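Local structure of pyruvate kinase (Pyrobaculum aerophilum, 3QTG) at residues L290-Q295 and L321-A326; S358-A363 and I390-P395. The protein catalyses the last step of glycolysis, transferring a phosphoryl group from phosphoenolpyruvate to ADP to give pyruvate and ATP, with a divalent metal cation as cofactor. One frame throughout, in Å; residues are numbered along the deposited sequence.

Interaction 1: L290-Q295 and L321-A326; sequences LLDSMQ and LTNETA
Glu324 reaches across to the backbone of Leu290 and Leu291 and joins two segments that follow the last two strands of the TIM barrel of pyruvate kinase. Residues 290-295 come after barrel strand 284-287. Residues 321-326 run from the end of the last barrel strand into the short helix 323-326. The tight part lies around the buried carboxylate. Leu291 N donates to Glu324 OE2 at 3.0 Å, nearly straight at 167°, on the anti lone pair. Leu290 N gives the same oxygen a second bond of 3.2 Å, more bent, and meets it nearly along its C-O axis. The other oxygen, OE1, takes Thr322 N at 2.7 Å within its own segment. Three N-H groups thus hold the carboxylate and fix its rotation. The chain bends at chi2 (96°), which turns CD out of an extended path. Glu324 CG lies close to the carbonyl of Leu291, 3.2 Å from its O. An alanine in place of Glu324 would probably leave the N-H groups of Leu290, Leu291 and Thr322 without their acceptor and free the two segments to shift. Beside the carboxylate, Leu321 CD2 touches both Leu290 CB and Leu291 CD1, and helix 331-343 covers Leu321 through Leu338. The other side is looser and partly exposed. Gln295 OE1 comes to 3.6 Å from Asn323 CB, and the two amide planes are 22° apart. Asp292 OD1 stays 4.3 Å from Glu324 OE2, two like charges not in contact. Asn323 is near His51 and Thr288, which by similarity bind ATP and substrate, so the contact borders the probable active site. A water also bridges the segments, donating to Met294 O and to Glu324 O at 2.7 Å each.

Interaction 2: S358-A363 and I390-P395; sequences SRDRFA and IAKFRP
The Phe393 ring meets helix 358-373 obliquely, touching Asp360 O and Ala363 CB. The contact lies in the C-terminal alpha/beta domain of pyruvate kinase. It joins the start of that helix to residues 390-395, with the type I beta turn Ala391 to Arg394. Phe393 CZ lies 3.5 Å from Asp360 O, and CE2 lies 3.9 Å from Ala363 CB. Ala363 CB also touches Ile390 CG1, while Val367 of the same helix packs on both Ile390 and Phe393. In the other flat group, Arg394 NH1 donates to Ala391 O at 3.0 Å, with the oxygen in the guanidinium plane. Arg394 N reaches the same oxygen from the opposite face of the carbonyl plane. The outer partners of the guanidinium are Asp317, in a salt bridge, and Trp416, in a cation-pi contact. A salt bridge links Lys392 and Asp360, whose side chains cross at about a right angle. From CG on, the lysine chain is extended, which carries NZ out to Asp360. Arg389 forms a second salt bridge to Asp360 OD1, and Gln356 N holds OD2. Both basic groups would probably stabilise the charged carboxylate. Lys392 NZ meets Asp360 OD1 at 2.9 Å from above the carboxylate plane, 46° out of it.

From the N terminus, the chain reaches interaction 1 late in the barrel. It leaves strand 284-287 through residues 290-295, passes helix 302-313 and strand 318-321, and closes the loop at residues 321-326. It then runs through helix 331-343 into the C-terminal domain. Interaction 2 opens there at residues 358-363. Strand 376-380 and helix 385-391 follow, and residues 390-395 close the second loop. The two loops are in series and neither nest nor cross. Interaction 1 ties the segment after strand 284-287 to the end of the last barrel strand and the short helix beyond; interaction 2 ties the helices before and after strand 376-380. Their centres are 34 Å apart, on opposite sides of the chain's centre.

Interaction 1: L290-Q295 and L321-A326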
ATOM      1  N   LEU A 290       2.982 -35.569 -12.970  1.00 42.58           N
ATOM      2  CA  LEU A 290       3.499 -34.359 -13.588  1.00 42.13           C
ATOM      3  C   LEU A 290       3.742 -34.572 -15.079  1.00 42.62           C
ATOM      4  O   LEU A 290       3.323 -33.756 -15.902  1.00 42.12           O
ATOM      5  CB  LEU A 290       4.757 -33.865 -12.854  1.00 41.71           C
ATOM      6  CG  LEU A 290       4.517 -33.355 -11.427  1.00 40.63           C
ATOM      7  CD1 LEU A 290       5.803 -33.344 -10.653  1.00 41.24           C
ATOM      8  CD2 LEU A 290       3.805 -31.979 -11.371  1.00 40.61           C
ATOM      9  N   LEU A 291       4.435 -35.665 -15.416  1.00 43.07           N
ATOM     10  CA  LEU A 291       4.773 -35.985 -16.803  1.00 44.06           C
ATOM     11  C   LEU A 291       4.359 -37.420 -17.096  1.00 45.21           C
ATOM     12  O   LEU A 291       5.087 -38.199 -17.722  1.00 45.33           O
ATOM     13  CB  LEU A 291       6.268 -35.750 -17.073  1.00 43.67           C
ATOM     14  CG  LEU A 291       6.798 -34.317 -16.880  1.00 44.01           C
ATOM     15  CD1 LEU A 291       8.317 -34.261 -16.988  1.00 42.25           C
ATOM     16  CD2 LEU A 291       6.163 -33.351 -17.884  1.00 42.19           C
ATOM     17  N   ASP A 292       3.157 -37.751 -16.642  1.00 46.51           N
ATOM     18  CA  ASP A 292       2.670 -39.116 -16.653  1.00 48.19           C
ATOM     19  C   ASP A 292       2.651 -39.801 -18.032  1.00 48.53           C
ATOM     20  O   ASP A 292       3.042 -40.964 -18.140  1.00 48.37           O
ATOM     21  CB  ASP A 292       1.304 -39.200 -15.979  1.00 48.78           C
ATOM     22  CG  ASP A 292       1.173 -40.433 -15.121  1.00 52.59           C
ATOM     23  OD1 ASP A 292       2.069 -40.664 -14.264  1.00 54.68           O
ATOM     24  OD2 ASP A 292       0.185 -41.181 -15.321  1.00 58.23           O
ATOM     25  N   SER A 293       2.223 -39.085 -19.076  1.00 48.58           N
ATOM     26  CA  SER A 293       2.198 -39.655 -20.422  1.00 48.96           C
ATOM     27  C   SER A 293       3.585 -40.145 -20.863  1.00 49.26           C
ATOM     28  O   SER A 293       3.704 -40.973 -21.773  1.00 50.06           O
ATOM     29  CB  SER A 293       1.646 -38.652 -21.439  1.00 49.09           C
ATOM     30  OG  SER A 293       2.643 -37.712 -21.799  1.00 49.31           O
ATOM     31  N   MET A 294       4.628 -39.657 -20.200  1.00 49.12           N
ATOM     32  CA  MET A 294       6.004 -39.943 -20.613  1.00 49.31           C
ATOM     33  C   MET A 294       6.510 -41.341 -20.241  1.00 50.00           C
ATOM     34  O   MET A 294       7.631 -41.715 -20.599  1.00 50.47           O
ATOM     35  CB  MET A 294       6.957 -38.863 -20.108  1.00 49.07           C
ATOM     36  CG  MET A 294       6.765 -37.531 -20.799  1.00 48.12           C
ATOM     37  SD  MET A 294       8.163 -36.439 -20.514  1.00 48.91           S
ATOM     38  CE  MET A 294       9.385 -37.144 -21.621  1.00 47.81           C
ATOM     39  N   GLN A 295       5.688 -42.099 -19.525  1.00 50.41           N
ATOM     40  CA  GLN A 295       5.939 -43.523 -19.303  1.00 52.06           C
ATOM     41  C   GLN A 295       5.964 -44.275 -20.645  1.00 52.62           C
ATOM     42  O   GLN A 295       6.690 -45.264 -20.791  1.00 52.77           O
ATOM     43  CB  GLN A 295       4.876 -44.133 -18.379  1.00 51.88           C
ATOM     44  CG  GLN A 295       4.896 -43.594 -16.960  1.00 51.57           C
ATOM     45  CD  GLN A 295       3.867 -44.270 -16.081  1.00 52.07           C
ATOM     46  OE1 GLN A 295       4.045 -45.418 -15.678  1.00 53.38           O
ATOM     47  NE2 GLN A 295       2.791 -43.553 -15.762  1.00 52.74           N
ATOM     48  N   LEU A 321       9.213 -36.384  -9.806  1.00 38.28           N
ATOM     49  CA  LEU A 321       8.763 -37.417 -10.736  1.00 39.35           C
ATOM     50  C   LEU A 321       8.748 -38.766 -10.042  1.00 41.36           C
ATOM     51  O   LEU A 321       9.663 -39.091  -9.276  1.00 41.79           O
ATOM     52  CB  LEU A 321       9.687 -37.468 -11.956  1.00 39.66           C
ATOM     53  CG  LEU A 321       9.880 -36.175 -12.762  1.00 39.45           C
ATOM     54  CD1 LEU A 321      10.754 -36.403 -13.998  1.00 38.76           C
ATOM     55  CD2 LEU A 321       8.537 -35.564 -13.150  1.00 37.81           C
ATOM     56  N   THR A 322       7.709 -39.559 -10.307  1.00 43.20           N
ATOM     57  CA  THR A 322       7.606 -40.880  -9.701  1.00 45.09           C
ATOM     58  C   THR A 322       7.709 -41.989 -10.754  1.00 45.76           C
ATOM     59  O   THR A 322       8.824 -42.357 -11.125  1.00 45.95           O
ATOM     60  CB  THR A 322       6.384 -40.993  -8.751  1.00 45.07           C
ATOM     61  OG1 THR A 322       5.201 -40.567  -9.435  1.00 46.88           O
ATOM     62  CG2 THR A 322       6.593 -40.081  -7.539  1.00 45.26           C
ATOM     63  N   ASN A 323       6.572 -42.495 -11.242  1.00 47.20           N
ATOM     64  CA  ASN A 323       6.543 -43.567 -12.259  1.00 47.81           C
ATOM     65  C   ASN A 323       7.287 -43.237 -13.530  1.00 48.38           C
ATOM     66  O   ASN A 323       7.881 -44.134 -14.156  1.00 48.52           O
ATOM     67  CB  ASN A 323       5.117 -43.892 -12.641  1.00 48.49           C
ATOM     68  CG  ASN A 323       4.244 -44.164 -11.446  1.00 51.13           C
ATOM     69  OD1 ASN A 323       3.250 -43.465 -11.232  1.00 55.51           O
ATOM     70  ND2 ASN A 323       4.602 -45.173 -10.655  1.00 50.32           N
ATOM     71  N   GLU A 324       7.227 -41.953 -13.909  1.00 47.84           N
ATOM     72  CA  GLU A 324       7.864 -41.396 -15.106  1.00 48.38           C
ATOM     73  C   GLU A 324       9.328 -41.788 -15.208  1.00 48.78           C
ATOM     74  O   GLU A 324       9.873 -41.910 -16.309  1.00 49.68           O
ATOM     75  CB  GLU A 324       7.794 -39.850 -15.103  1.00 48.16           C
ATOM     76  CG  GLU A 324       6.408 -39.243 -15.045  1.00 48.59           C
ATOM     77  CD  GLU A 324       5.949 -38.870 -13.643  1.00 49.25           C
ATOM     78  OE1 GLU A 324       6.306 -39.575 -12.671  1.00 50.39           O
ATOM     79  OE2 GLU A 324       5.209 -37.867 -13.509  1.00 47.93           O
ATOM     80  N   THR A 325       9.973 -41.942 -14.058  1.00 48.51           N
ATOM     81  CA  THR A 325      11.385 -42.313 -14.012  1.00 48.68           C
ATOM     82  C   THR A 325      11.613 -43.703 -13.399  1.00 49.09           C
ATOM     83  O   THR A 325      12.559 -44.396 -13.767  1.00 49.68           O
ATOM     84  CB  THR A 325      12.241 -41.240 -13.269  1.00 48.73           C
ATOM     85  OG1 THR A 325      11.838 -41.156 -11.897  1.00 47.47           O
ATOM     86  CG2 THR A 325      12.105 -39.850 -13.942  1.00 47.40           C
ATOM     87  N   ALA A 326      10.737 -44.107 -12.479  1.00 48.85           N
ATOM     88  CA  ALA A 326      10.898 -45.361 -11.753  1.00 49.53           C
ATOM     89  C   ALA A 326      10.698 -46.587 -12.660  1.00 50.56           C
ATOM     90  O   ALA A 326      11.520 -47.507 -12.654  1.00 50.98           O
ATOM     91  CB  ALA A 326       9.952 -45.421 -10.554  1.00 48.58           C
TER
HETATM   92  O   HOH W   1       9.188 -42.864 -18.773  1.00 52.87           O

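Interaction 2: S358-A363 and I390-P395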
ATOM      1  N   SER A 358      12.736 -11.774  14.975  1.00 44.79           N
ATOM      2  CA  SER A 358      13.691 -10.798  14.492  1.00 44.34           C
ATOM      3  C   SER A 358      14.518 -11.349  13.349  1.00 42.66           C
ATOM      4  O   SER A 358      14.870 -10.626  12.430  1.00 42.32           O
ATOM      5  CB  SER A 358      14.634 -10.396  15.627  1.00 44.36           C
ATOM      6  OG  SER A 358      14.242  -9.146  16.125  1.00 47.75           O
ATOM      7  N   ARG A 359      14.858 -12.624  13.437  1.00 41.68           N
ATOM      8  CA  ARG A 359      15.653 -13.260  12.400  1.00 41.07           C
ATOM      9  C   ARG A 359      14.915 -13.304  11.069  1.00 40.24           C
ATOM     10  O   ARG A 359      15.536 -13.142  10.016  1.00 39.21           O
ATOM     11  CB  ARG A 359      16.119 -14.642  12.845  1.00 40.52           C
ATOM     12  CG  ARG A 359      17.209 -14.585  13.906  1.00 42.62           C
ATOM     13  CD  ARG A 359      17.546 -15.977  14.445  1.00 44.34           C
ATOM     14  NE  ARG A 359      16.469 -16.457  15.307  1.00 47.84           N
ATOM     15  CZ  ARG A 359      16.126 -17.736  15.457  1.00 51.21           C
ATOM     16  NH1 ARG A 359      16.788 -18.697  14.823  1.00 51.72           N
ATOM     17  NH2 ARG A 359      15.119 -18.060  16.267  1.00 52.54           N
ATOM     18  N   ASP A 360      13.596 -13.498  11.134  1.00 40.02           N
ATOM     19  CA  ASP A 360      12.723 -13.436   9.960  1.00 40.12           C
ATOM     20  C   ASP A 360      12.772 -12.054   9.322  1.00 39.72           C
ATOM     21  O   ASP A 360      12.935 -11.961   8.116  1.00 39.35           O
ATOM     22  CB  ASP A 360      11.267 -13.776  10.316  1.00 40.16           C
ATOM     23  CG  ASP A 360      11.015 -15.293  10.482  1.00 43.08           C
ATOM     24  OD1 ASP A 360      11.876 -16.145  10.113  1.00 41.56           O
ATOM     25  OD2 ASP A 360       9.921 -15.621  11.001  1.00 45.55           O
ATOM     26  N   ARG A 361      12.626 -10.995  10.131  1.00 40.36           N
ATOM     27  CA  ARG A 361      12.694  -9.609   9.642  1.00 41.46           C
ATOM     28  C   ARG A 361      14.055  -9.348   9.006  1.00 39.96           C
ATOM     29  O   ARG A 361      14.113  -8.782   7.935  1.00 40.12           O
ATOM     30  CB  ARG A 361      12.396  -8.586  10.749  1.00 41.83           C
ATOM     31  CG  ARG A 361      11.122  -8.904  11.504  1.00 44.20           C
ATOM     32  CD  ARG A 361      10.655  -7.791  12.460  1.00 45.84           C
ATOM     33  NE  ARG A 361       9.346  -8.143  13.003  1.00 52.94           N
ATOM     34  CZ  ARG A 361       8.187  -7.746  12.477  1.00 55.70           C
ATOM     35  NH1 ARG A 361       8.166  -6.954  11.398  1.00 55.23           N
ATOM     36  NH2 ARG A 361       7.044  -8.142  13.038  1.00 57.09           N
ATOM     37  N   PHE A 362      15.133  -9.811   9.635  1.00 39.08           N
ATOM     38  CA  PHE A 362      16.481  -9.696   9.050  1.00 38.57           C
ATOM     39  C   PHE A 362      16.552 -10.340   7.659  1.00 37.92           C
ATOM     40  O   PHE A 362      17.001  -9.698   6.692  1.00 36.01           O
ATOM     41  CB  PHE A 362      17.533 -10.322   9.979  1.00 38.50           C
ATOM     42  CG  PHE A 362      18.942 -10.357   9.406  1.00 38.75           C
ATOM     43  CD1 PHE A 362      19.747  -9.228   9.436  1.00 38.88           C
ATOM     44  CD2 PHE A 362      19.460 -11.530   8.870  1.00 38.90           C
ATOM     45  CE1 PHE A 362      21.045  -9.261   8.943  1.00 40.64           C
ATOM     46  CE2 PHE A 362      20.745 -11.586   8.371  1.00 39.36           C
ATOM     47  CZ  PHE A 362      21.552 -10.437   8.403  1.00 41.04           C
ATOM     48  N   ALA A 363      16.102 -11.597   7.556  1.00 37.67           N
ATOM     49  CA  ALA A 363      16.204 -12.359   6.289  1.00 37.65           C
ATOM     50  C   ALA A 363      15.349 -11.754   5.160  1.00 37.61           C
ATOM     51  O   ALA A 363      15.818 -11.588   4.039  1.00 37.53           O
ATOM     52  CB  ALA A 363      15.883 -13.835   6.504  1.00 37.09           C
ATOM     53  N   ILE A 390      16.331 -17.636   4.417  1.00 33.88           N
ATOM     54  CA  ILE A 390      16.401 -16.782   3.234  1.00 33.81           C
ATOM     55  C   ILE A 390      15.509 -17.331   2.130  1.00 33.43           C
ATOM     56  O   ILE A 390      14.729 -16.576   1.539  1.00 32.82           O
ATOM     57  CB  ILE A 390      17.866 -16.577   2.725  1.00 34.13           C
ATOM     58  CG1 ILE A 390      18.575 -15.518   3.588  1.00 36.12           C
ATOM     59  CG2 ILE A 390      17.880 -16.139   1.248  1.00 32.71           C
ATOM     60  CD1 ILE A 390      20.063 -15.680   3.640  1.00 37.85           C
ATOM     61  N   ALA A 391      15.630 -18.637   1.869  1.00 32.38           N
ATOM     62  CA  ALA A 391      14.868 -19.297   0.801  1.00 32.19           C
ATOM     63  C   ALA A 391      13.368 -19.126   0.913  1.00 32.08           C
ATOM     64  O   ALA A 391      12.676 -19.003  -0.104  1.00 32.00           O
ATOM     65  CB  ALA A 391      15.226 -20.788   0.701  1.00 30.53           C
ATOM     66  N   LYS A 392      12.851 -19.122   2.138  1.00 32.28           N
ATOM     67  CA  LYS A 392      11.388 -19.097   2.304  1.00 32.81           C
ATOM     68  C   LYS A 392      10.794 -17.781   1.857  1.00 32.86           C
ATOM     69  O   LYS A 392       9.593 -17.707   1.620  1.00 32.07           O
ATOM     70  CB  LYS A 392      10.957 -19.426   3.732  1.00 32.55           C
ATOM     71  CG  LYS A 392      11.211 -18.342   4.743  1.00 34.24           C
ATOM     72  CD  LYS A 392      10.960 -18.856   6.146  1.00 34.93           C
ATOM     73  CE  LYS A 392      10.816 -17.680   7.087  1.00 37.49           C
ATOM     74  NZ  LYS A 392      10.676 -18.148   8.471  1.00 38.89           N
ATOM     75  N   PHE A 393      11.633 -16.741   1.753  1.00 33.37           N
ATOM     76  CA  PHE A 393      11.158 -15.452   1.254  1.00 34.13           C
ATOM     77  C   PHE A 393      11.296 -15.374  -0.241  1.00 34.46           C
ATOM     78  O   PHE A 393      11.057 -14.324  -0.808  1.00 35.50           O
ATOM     79  CB  PHE A 393      11.857 -14.264   1.948  1.00 34.54           C
ATOM     80  CG  PHE A 393      11.508 -14.148   3.407  1.00 34.91           C
ATOM     81  CD1 PHE A 393      10.284 -13.613   3.803  1.00 34.98           C
ATOM     82  CD2 PHE A 393      12.385 -14.615   4.379  1.00 33.43           C
ATOM     83  CE1 PHE A 393       9.959 -13.526   5.160  1.00 35.05           C
ATOM     84  CE2 PHE A 393      12.076 -14.522   5.713  1.00 32.51           C
ATOM     85  CZ  PHE A 393      10.857 -13.967   6.102  1.00 34.54           C
ATOM     86  N   ARG A 394      11.692 -16.481  -0.876  1.00 34.38           N
ATOM     87  CA  ARG A 394      11.627 -16.609  -2.337  1.00 34.48           C
ATOM     88  C   ARG A 394      12.485 -15.579  -3.098  1.00 35.23           C
ATOM     89  O   ARG A 394      11.983 -14.835  -3.957  1.00 35.73           O
ATOM     90  CB  ARG A 394      10.164 -16.626  -2.826  1.00 34.18           C
ATOM     91  CG  ARG A 394       9.366 -17.894  -2.389  1.00 32.86           C
ATOM     92  CD  ARG A 394      10.034 -19.151  -2.924  1.00 33.39           C
ATOM     93  NE  ARG A 394       9.308 -20.418  -2.716  1.00 32.81           N
ATOM     94  CZ  ARG A 394       9.574 -21.273  -1.742  1.00 34.53           C
ATOM     95  NH1 ARG A 394      10.508 -20.954  -0.868  1.00 33.17           N
ATOM     96  NH2 ARG A 394       8.902 -22.439  -1.629  1.00 34.11           N
ATOM     97  N   PRO A 395      13.802 -15.558  -2.809  1.00 35.41           N
ATOM     98  CA  PRO A 395      14.699 -14.713  -3.636  1.00 35.99           C
ATOM     99  C   PRO A 395      14.628 -15.180  -5.089  1.00 37.14           C
ATOM    100  O   PRO A 395      14.413 -16.377  -5.338  1.00 37.03           O
ATOM    101  CB  PRO A 395      16.081 -14.999  -3.056  1.00 35.29           C
ATOM    102  CG  PRO A 395      15.896 -16.403  -2.343  1.00 35.49           C
ATOM    103  CD  PRO A 395      14.532 -16.330  -1.787  1.00 33.55           C
TER